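Local atomic coordinates of DUF5618 domain-containing protein (Dyadobacter fermentans, PDB entry 3MFN), a protein that is of unknown function but folds into a mostly helical domain and pairs with a second copy of itself. Residues F113-V116 / Y117-H121; E133-K136 / L137-R141. One frame throughout, in Å; residues are numbered along the deposited sequence.

How the contacts relate
Contact 1 (113-121, on helix 107-126) and contact 2 (133-141, on helix 132-153) lie on helices that follow each other in the chain; the centres of the two contacts are about 10 Å apart. They also touch directly: Val116 CG2 lies 3.5 Å from Arg141 CB, Leu120 CD1 is 3.6 Å from Gly138 C, and Gln119 OE1 is 3.4 Å from Val134 CG1. Both reach the second subunit and share one partner there, Asp131 of that subunit: its OD2 takes a hydrogen bond from Ser115 OG and forms a salt bridge with Arg141 NE. No active site is known. An acetate ion, probably from the crystallisation liquor, lies about 4 Å from the side chain of Tyr117.

Contact 1 of 2, residues F113-V116 / Y117-H121; sequences FVSV and YEQLH
Ser115 OG is gripped by two partners, a water that joins it to Gln119 one helical turn on and the carboxylate of Asp131 of the second subunit. The water donates to Ser115 OG at 2.9 Å. It also accepts from Gln119 NE2 at 2.8 Å, so both hydrogen-bond directions at this bridge are settled. The amide can meet the water because the Gln119 chain bends back at its second torsion (chi2 -46°). Its other end, OE1, pairs with NE2 of Gln119 of the second subunit.

Beneath this polar face the backbone follows the i to i+4 pattern of an alpha helix. Glu118 N to Val114 O is one of its short bonds, at 2.7 Å, with the donor tilted 22° from the carbonyl plane. The same carbonyl oxygen has the side chain of Glu118 folded against it, CG coming within 3.2 Å of Val114 O. The helix widens locally within its length, where a pi-type turn spans 117-121 and the bond from His121 N to Tyr117 O is weak at 3.1 Å.

On the face turned toward helix 132-153, the apolar branches take over. Val116 CG1, set anti to the backbone N (chi1 169°), meets Leu120 CD2 at 3.6 Å, the two side chains crossing at a slant. Phe113 packs instead against helices 63-85 and 95-103, and Tyr117 touches both of these as well.

The helix thus turns Val116 and Leu120 toward helix 132-153 and Phe113 and Tyr117 toward helices 63-85 and 95-103, while the face toward the second subunit is mixed, with Val114 on Val129 there beside Ser115 and Gln119. That Ser115 and Gln119 are buried yet bonded to water and to the second subunit is consistent with the interface and the bridging water together satisfying these polar ends.

Contact 2 of 2, residues E133-K136 / L137-R141; sequences EVVK and LGFQR
From Glu133 to Gln140 the backbone runs as a regular alpha helix, Gly138, Phe139 and Gln140 each donating from N to the carbonyl oxygen four residues earlier, while Leu137 N to Glu133 O is weak at 3.3 Å. The straightest of these bonds joins Phe139 N to Val135 O at 2.8 Å, with an N-H...O angle of 168°.

The same two residues carry the side-chain contact. Val135 and Phe139 lie alongside one another and point the same way, and a methyl of the valine covers one face of the ring. Val135 CG1 stands 3.8 Å from the centroid of the Phe139 ring and 20° off its normal, which meets the definition of a CH-pi contact. It sits offset toward the rim, nearest to Phe139 CE2 at 3.6 Å. The first torsion of the valine puts CG1 anti to its own backbone N (chi1 170°), which carries it outward and toward the next turn, over the phenyl group.

This is one face of an amphipathic helix in a helical bundle. Val135 and Phe139 lie buried against helix 34-52, where both touch Leu49, and against Met124 and Leu120 respectively of helix 107-126. Lys136 and Gln140 are on the exposed side.

Another flank of the helix faces the second subunit, where Arg141 forms salt bridges through NE with Asp131 and through NH2 with Glu133, both of that subunit. Leu137 turns to this flank too. Its CB rests 3.5 Å from Val134 O, and its CG lies 3.6 Å from Glu133 O, so the branch leans over the preceding turn. Leu137 also packs on Leu137 of the second subunit.

Contact 1 of 2, residues F113-V116 / Y117-H121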
loop_
_atom_site.group_PDB
_atom_site.type_symbol
_atom_site.label_atom_id
_atom_site.label_comp_id
_atom_site.label_asym_id
_atom_site.label_seq_id
_atom_site.Cartn_x
_atom_site.Cartn_y
_atom_site.Cartn_z
ATOM N N PHE A 113 -1.213 -10.872 6.665
ATOM C CA PHE A 113 -1.595 -9.936 7.691
ATOM C C PHE A 113 -0.736 -8.670 7.631
ATOM O O PHE A 113 -1.251 -7.547 7.874
ATOM C CB PHE A 113 -1.468 -10.585 9.122
ATOM C CG PHE A 113 -1.688 -9.618 10.220
ATOM C CD1 PHE A 113 -2.974 -9.154 10.498
ATOM C CD2 PHE A 113 -0.641 -9.076 10.899
ATOM C CE1 PHE A 113 -3.175 -8.244 11.467
ATOM C CE2 PHE A 113 -0.851 -8.146 11.873
ATOM C CZ PHE A 113 -2.102 -7.718 12.152
ATOM N N VAL A 114 0.554 -8.807 7.339
ATOM C CA VAL A 114 1.439 -7.619 7.324
ATOM C C VAL A 114 0.962 -6.636 6.225
ATOM O O VAL A 114 0.956 -5.381 6.404
ATOM C CB VAL A 114 2.947 -8.014 7.150
ATOM C CG1 VAL A 114 3.870 -6.730 6.985
ATOM C CG2 VAL A 114 3.427 -8.816 8.383
ATOM N N SER A 115 0.549 -7.209 5.109
ATOM C CA SER A 115 0.028 -6.459 4.008
ATOM C C SER A 115 -1.282 -5.782 4.401
ATOM O O SER A 115 -1.454 -4.600 4.121
ATOM C CB SER A 115 -0.139 -7.371 2.790
ATOM O OG SER A 115 -0.258 -6.629 1.612
ATOM N N VAL A 116 -2.197 -6.518 5.055
ATOM C CA VAL A 116 -3.362 -5.870 5.668
ATOM C C VAL A 116 -3.025 -4.680 6.562
ATOM O O VAL A 116 -3.630 -3.590 6.440
ATOM C CB VAL A 116 -4.153 -6.883 6.445
ATOM C CG1 VAL A 116 -5.222 -6.206 7.304
ATOM C CG2 VAL A 116 -4.765 -7.899 5.511
ATOM N N TYR A 117 -2.053 -4.874 7.457
ATOM C CA TYR A 117 -1.559 -3.828 8.322
ATOM C C TYR A 117 -1.042 -2.641 7.537
ATOM O O TYR A 117 -1.469 -1.496 7.775
ATOM C CB TYR A 117 -0.519 -4.385 9.261
ATOM C CG TYR A 117 0.278 -3.356 10.036
ATOM C CD1 TYR A 117 -0.202 -2.789 11.208
ATOM C CD2 TYR A 117 1.537 -3.013 9.634
ATOM C CE1 TYR A 117 0.574 -1.860 11.906
ATOM C CE2 TYR A 117 2.281 -2.098 10.301
ATOM C CZ TYR A 117 1.817 -1.543 11.421
ATOM O OH TYR A 117 2.631 -0.649 12.008
ATOM N N GLU A 118 -0.238 -2.913 6.507
ATOM C CA GLU A 118 0.293 -1.850 5.665
ATOM C C GLU A 118 -0.827 -1.094 4.959
ATOM O O GLU A 118 -0.856 0.129 5.015
ATOM C CB GLU A 118 1.277 -2.371 4.617
ATOM C CG GLU A 118 2.568 -2.937 5.235
ATOM C CD GLU A 118 3.454 -1.909 5.810
ATOM O OE1 GLU A 118 3.501 -0.767 5.327
ATOM O OE2 GLU A 118 4.193 -2.262 6.732
ATOM N N GLN A 119 -1.711 -1.828 4.310
ATOM C CA GLN A 119 -2.684 -1.220 3.442
ATOM C C GLN A 119 -3.860 -0.614 4.157
ATOM O O GLN A 119 -4.360 0.449 3.740
ATOM C CB GLN A 119 -3.183 -2.223 2.390
ATOM C CG GLN A 119 -2.114 -2.725 1.338
ATOM C CD GLN A 119 -1.292 -1.635 0.759
ATOM O OE1 GLN A 119 -1.801 -0.556 0.502
ATOM N NE2 GLN A 119 0.032 -1.874 0.605
ATOM N N LEU A 120 -4.377 -1.318 5.168
ATOM C CA LEU A 120 -5.590 -0.845 5.831
ATOM C C LEU A 120 -5.287 0.028 7.021
ATOM O O LEU A 120 -5.940 1.064 7.230
ATOM C CB LEU A 120 -6.499 -1.989 6.224
ATOM C CG LEU A 120 -7.423 -2.748 5.266
ATOM C CD1 LEU A 120 -7.017 -2.833 3.799
ATOM C CD2 LEU A 120 -7.795 -4.126 5.835
ATOM N N HIS A 121 -4.312 -0.364 7.832
ATOM C CA HIS A 121 -3.975 0.399 9.008
ATOM C C HIS A 121 -3.091 1.625 8.691
ATOM O O HIS A 121 -3.352 2.726 9.171
ATOM C CB HIS A 121 -3.309 -0.474 10.080
ATOM C CG HIS A 121 -2.883 0.302 11.284
ATOM N ND1 HIS A 121 -3.803 0.869 12.167
ATOM C CD2 HIS A 121 -1.645 0.681 11.727
ATOM C CE1 HIS A 121 -3.137 1.531 13.113
ATOM N NE2 HIS A 121 -1.831 1.464 12.852
HETATM O O HOH W 1 1.401 -4.252 1.174
#

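Contact 2 of 2, residues E133-K136 / L137-R141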
loop_
_atom_site.group_PDB
_atom_site.type_symbol
_atom_site.label_atom_id
_atom_site.label_comp_id
_atom_site.label_asym_id
_atom_site.label_seq_id
_atom_site.Cartn_x
_atom_site.Cartn_y
_atom_site.Cartn_z
ATOM N N GLU A 133 -8.161 0.376 -6.549
ATOM C CA GLU A 133 -7.640 -0.945 -6.958
ATOM C C GLU A 133 -6.797 -1.534 -5.844
ATOM O O GLU A 133 -6.832 -2.712 -5.560
ATOM C CB GLU A 133 -6.728 -0.858 -8.214
ATOM C CG GLU A 133 -7.307 -1.196 -9.602
ATOM C CD GLU A 133 -6.187 -1.424 -10.690
ATOM O OE1 GLU A 133 -6.033 -2.570 -11.211
ATOM O OE2 GLU A 133 -5.437 -0.464 -10.983
ATOM N N VAL A 134 -5.943 -0.713 -5.268
ATOM C CA VAL A 134 -5.095 -1.197 -4.155
ATOM C C VAL A 134 -5.974 -1.528 -2.910
ATOM O O VAL A 134 -5.820 -2.565 -2.277
ATOM C CB VAL A 134 -4.044 -0.164 -3.796
ATOM C CG1 VAL A 134 -3.165 -0.641 -2.601
ATOM C CG2 VAL A 134 -3.177 0.120 -4.999
ATOM N N VAL A 135 -6.911 -0.652 -2.587
ATOM C CA VAL A 135 -7.870 -0.899 -1.489
ATOM C C VAL A 135 -8.566 -2.257 -1.646
ATOM O O VAL A 135 -8.632 -3.053 -0.699
ATOM C CB VAL A 135 -8.927 0.244 -1.388
ATOM C CG1 VAL A 135 -10.097 -0.151 -0.393
ATOM C CG2 VAL A 135 -8.265 1.642 -0.971
ATOM N N LYS A 136 -9.021 -2.549 -2.867
ATOM C CA LYS A 136 -9.623 -3.850 -3.157
ATOM C C LYS A 136 -8.736 -5.005 -2.790
ATOM O O LYS A 136 -9.169 -5.962 -2.183
ATOM C CB LYS A 136 -10.018 -3.985 -4.641
ATOM C CG LYS A 136 -11.443 -3.718 -4.885
ATOM C CD LYS A 136 -11.825 -3.751 -6.398
ATOM C CE LYS A 136 -12.103 -2.356 -6.964
ATOM N NZ LYS A 136 -13.220 -1.703 -6.245
ATOM N N LEU A 137 -7.476 -4.951 -3.172
ATOM C CA LEU A 137 -6.556 -6.014 -2.778
ATOM C C LEU A 137 -6.408 -6.067 -1.261
ATOM O O LEU A 137 -6.322 -7.132 -0.646
ATOM C CB LEU A 137 -5.177 -5.804 -3.408
ATOM C CG LEU A 137 -5.039 -5.734 -4.926
ATOM C CD1 LEU A 137 -3.537 -5.510 -5.329
ATOM C CD2 LEU A 137 -5.581 -6.964 -5.654
ATOM N N GLY A 138 -6.337 -4.918 -0.633
ATOM C CA GLY A 138 -6.206 -4.891 0.820
ATOM C C GLY A 138 -7.375 -5.617 1.483
ATOM O O GLY A 138 -7.196 -6.424 2.432
ATOM N N PHE A 139 -8.578 -5.302 1.000
ATOM C CA PHE A 139 -9.791 -5.979 1.454
ATOM C C PHE A 139 -9.830 -7.459 1.145
ATOM O O PHE A 139 -10.304 -8.208 1.982
ATOM C CB PHE A 139 -11.033 -5.302 0.876
ATOM C CG PHE A 139 -11.318 -3.952 1.445
ATOM C CD1 PHE A 139 -10.668 -3.475 2.560
ATOM C CD2 PHE A 139 -12.276 -3.165 0.890
ATOM C CE1 PHE A 139 -11.016 -2.243 3.117
ATOM C CE2 PHE A 139 -12.621 -1.928 1.462
ATOM C CZ PHE A 139 -12.028 -1.506 2.584
ATOM N N GLN A 140 -9.301 -7.908 -0.002
ATOM C CA GLN A 140 -9.175 -9.348 -0.274
ATOM C C GLN A 140 -8.258 -10.008 0.747
ATOM O O GLN A 140 -8.542 -11.082 1.196
ATOM C CB GLN A 140 -8.644 -9.654 -1.699
ATOM C CG GLN A 140 -9.660 -9.363 -2.862
ATOM C CD GLN A 140 -8.995 -8.996 -4.202
ATOM O OE1 GLN A 140 -9.528 -8.183 -4.971
ATOM N NE2 GLN A 140 -7.859 -9.595 -4.485
ATOM N N ARG A 141 -7.150 -9.346 1.106
ATOM C CA ARG A 141 -6.182 -9.903 2.088
ATOM C C ARG A 141 -6.858 -10.057 3.461
ATOM O O ARG A 141 -6.703 -11.083 4.126
ATOM C CB ARG A 141 -4.950 -9.034 2.232
ATOM C CG ARG A 141 -4.200 -8.792 0.946
ATOM C CD ARG A 141 -3.470 -9.987 0.449
ATOM N NE ARG A 141 -2.788 -9.616 -0.784
ATOM C CZ ARG A 141 -3.274 -9.830 -2.005
ATOM N NH1 ARG A 141 -4.477 -10.373 -2.181
ATOM N NH2 ARG A 141 -2.576 -9.463 -3.059
#